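Local coordinates for protein reducing-end xylose-releasing exo-oligoxylanase Rex8A (Paenibacillus barcinonensis, PDB 6SUD) that hydrolyses xylooligosaccharides, including branched ones, from their reducing ends to release xylose, as a family 8 glycoside hydrolase, at residues A[68-73]-A[358-363]. The protein carries 1 engineered substitution. Residues are numbered along the deposited sequence; the frame is centred on the assembly and turned at random.
Sequences RSEGMS and RRYYDN. With XYP (beta-D-xylopyranose), chain J; XYP (beta-D-xylopyranose), chain K.
Polar contacts centre on the carboxylate of Glu-70, the inferred proton donor. Its CG stands anti to the backbone N and the chain runs on extended, carrying the acid across to 358-363. Tyr-360 OH donates to the anti lone pair of Glu-70 OE1, 2.7 Å away; the groups cross obliquely, carboxylate and ring planes 46° apart. The same OE1 accepts a hydrogen bond from O3 of the chain J xylose (2.7 Å), while OE2 takes that sugar's O4 at 2.8 Å. Three bonds grip the acid and fix its rotation; with the long, weak ion pair to Arg-268, these donors to both oxygens would tend to favour the charged carboxylate in this xylose complex. Arg-68, extended from CG to NE, brings NH1 to the chain J O3 at 3.2 Å, somewhat bent (142°), with O1 of the chain K xylose also near; its NE forms salt bridges to Asp-66 and Asp-61.

Tyr-360 and Tyr-361 pack against the glycine, the acid and the sugar. Gly-71 CA meets the phenol end of Tyr-360 edge-on, 3.0 Å from its OH, a close fit with no place for a side chain. Tyr-361 turns a ring face to C5 of the chain J sugar and sets CE1 3.8 Å from Glu-70 OE2; its OH bonds to the carbonyl of Ser-264, and His-321 meets the ring edge-to-face. Its side chain lies about 5 Å from that of Asp-265, the inferred proton acceptor.

Both segments start helices, 69-81 and 359-373, of the family 8 (alpha/alpha)6 barrel, with axes 11.6 Å apart at 46°, so long side chains and sugar bridge the gap. Arg-68 ends strand 67-68 as N-cap of helix 69-81, which also packs on Phe-133 of helix 127-144; helix 359-373 leans on helix 322-331 through Asp-362.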
# COMPACT_ATOMS: atom_id res chain seq x y z
N ARG A 68 -3.44 12.89 3.30
CA ARG A 68 -3.34 11.73 4.22
C ARG A 68 -1.93 11.15 4.13
O ARG A 68 -1.36 11.18 3.03
CB ARG A 68 -4.42 10.72 3.88
CG ARG A 68 -5.81 11.30 4.04
CD ARG A 68 -6.97 10.39 3.72
NE ARG A 68 -8.14 11.05 4.25
CZ ARG A 68 -9.22 10.46 4.71
NH1 ARG A 68 -9.34 9.14 4.66
NH2 ARG A 68 -10.18 11.20 5.24
N SER A 69 -1.39 10.65 5.24
CA SER A 69 -0.05 10.03 5.24
C SER A 69 -0.07 8.82 4.29
O SER A 69 0.96 8.55 3.67
CB SER A 69 0.41 9.69 6.63
OG SER A 69 -0.48 8.78 7.25
N GLU A 70 -1.21 8.14 4.17
CA GLU A 70 -1.42 7.07 3.17
C GLU A 70 -1.02 7.60 1.78
O GLU A 70 -0.15 6.99 1.11
CB GLU A 70 -2.88 6.62 3.24
CG GLU A 70 -3.37 5.77 2.07
CD GLU A 70 -4.89 5.70 2.01
OE1 GLU A 70 -5.51 6.76 1.73
OE2 GLU A 70 -5.46 4.61 2.32
N GLY A 71 -1.67 8.68 1.33
CA GLY A 71 -1.50 9.19 -0.04
C GLY A 71 -0.12 9.77 -0.27
O GLY A 71 0.44 9.56 -1.36
N MET A 72 0.42 10.48 0.72
CA MET A 72 1.80 11.05 0.66
C MET A 72 2.80 9.90 0.46
O MET A 72 3.63 9.97 -0.46
CB MET A 72 2.13 11.84 1.92
CG MET A 72 1.29 13.09 2.11
SD MET A 72 1.39 14.29 0.73
CE MET A 72 3.12 14.76 0.82
N SER A 73 2.73 8.88 1.32
CA SER A 73 3.63 7.70 1.27
C SER A 73 3.43 6.93 -0.04
O SER A 73 4.43 6.46 -0.59
CB SER A 73 3.45 6.82 2.49
OG SER A 73 2.19 6.17 2.48
N ARG A 358 -14.28 11.30 -6.31
CA ARG A 358 -13.93 10.09 -5.51
C ARG A 358 -12.68 9.39 -6.05
O ARG A 358 -12.40 8.25 -5.62
CB ARG A 358 -15.12 9.13 -5.52
CG ARG A 358 -16.38 9.72 -4.92
CD ARG A 358 -16.24 9.97 -3.44
NE ARG A 358 -16.93 11.17 -2.99
CZ ARG A 358 -16.95 11.61 -1.73
NH1 ARG A 358 -16.33 10.95 -0.78
NH2 ARG A 358 -17.63 12.70 -1.43
N ARG A 359 -11.90 10.04 -6.91
CA ARG A 359 -10.93 9.35 -7.79
C ARG A 359 -9.66 8.93 -7.05
O ARG A 359 -9.01 7.99 -7.53
CB ARG A 359 -10.52 10.25 -8.96
CG ARG A 359 -9.85 11.55 -8.54
CD ARG A 359 -9.51 12.37 -9.77
NE ARG A 359 -8.82 13.61 -9.47
CZ ARG A 359 -9.41 14.75 -9.11
NH1 ARG A 359 -10.73 14.83 -8.98
NH2 ARG A 359 -8.67 15.82 -8.87
N TYR A 360 -9.31 9.62 -5.96
CA TYR A 360 -8.00 9.48 -5.30
C TYR A 360 -7.69 8.00 -5.03
O TYR A 360 -6.66 7.50 -5.52
CB TYR A 360 -7.96 10.31 -4.02
CG TYR A 360 -6.99 9.84 -2.96
CD1 TYR A 360 -5.64 10.09 -3.06
CD2 TYR A 360 -7.46 9.17 -1.84
CE1 TYR A 360 -4.76 9.65 -2.08
CE2 TYR A 360 -6.60 8.75 -0.84
CZ TYR A 360 -5.24 9.00 -0.95
OH TYR A 360 -4.41 8.58 0.05
N TYR A 361 -8.54 7.32 -4.26
CA TYR A 361 -8.21 5.95 -3.77
C TYR A 361 -8.15 4.96 -4.95
O TYR A 361 -7.20 4.15 -5.08
CB TYR A 361 -9.22 5.52 -2.71
CG TYR A 361 -8.82 4.25 -2.01
CD1 TYR A 361 -7.68 4.20 -1.22
CD2 TYR A 361 -9.60 3.12 -2.10
CE1 TYR A 361 -7.31 3.03 -0.58
CE2 TYR A 361 -9.25 1.95 -1.46
CZ TYR A 361 -8.10 1.90 -0.70
OH TYR A 361 -7.79 0.74 -0.05
N ASP A 362 -9.13 5.01 -5.83
CA ASP A 362 -9.16 4.14 -7.03
C ASP A 362 -7.85 4.29 -7.81
O ASP A 362 -7.28 3.29 -8.25
CB ASP A 362 -10.33 4.52 -7.94
CG ASP A 362 -11.69 4.31 -7.30
OD1 ASP A 362 -12.18 5.24 -6.65
OD2 ASP A 362 -12.25 3.21 -7.46
N ASN A 363 -7.43 5.54 -8.03
CA ASN A 363 -6.30 5.88 -8.94
C ASN A 363 -4.96 5.49 -8.30
O ASN A 363 -4.04 5.11 -9.05
CB ASN A 363 -6.37 7.35 -9.34
CG ASN A 363 -7.46 7.59 -10.37
OD1 ASN A 363 -8.14 6.65 -10.78
ND2 ASN A 363 -7.60 8.83 -10.81
O1 XYP J . -12.38 6.61 0.48
C1 XYP J . -11.20 5.91 0.89
C2 XYP J . -10.24 6.93 1.51
C3 XYP J . -8.99 6.20 1.90
C4 XYP J . -9.31 5.12 2.91
C5 XYP J . -10.39 4.19 2.37
O2 XYP J . -9.88 8.01 0.63
O3 XYP J . -8.06 7.13 2.46
O4 XYP J . -8.08 4.43 3.17
O5 XYP J . -11.53 4.93 1.90
O1 XYP K . -8.96 6.52 5.78
C1 XYP K . -7.66 6.05 6.18
C2 XYP K . -7.26 4.72 5.53
C3 XYP K . -5.94 4.20 6.08
C4 XYP K . -5.06 5.37 6.49
C5 XYP K . -5.38 6.57 5.60
O2 XYP K . -8.29 3.73 5.68
O3 XYP K . -5.34 3.37 5.06
O4 XYP K . -5.33 5.70 7.85
O5 XYP K . -6.71 7.04 5.80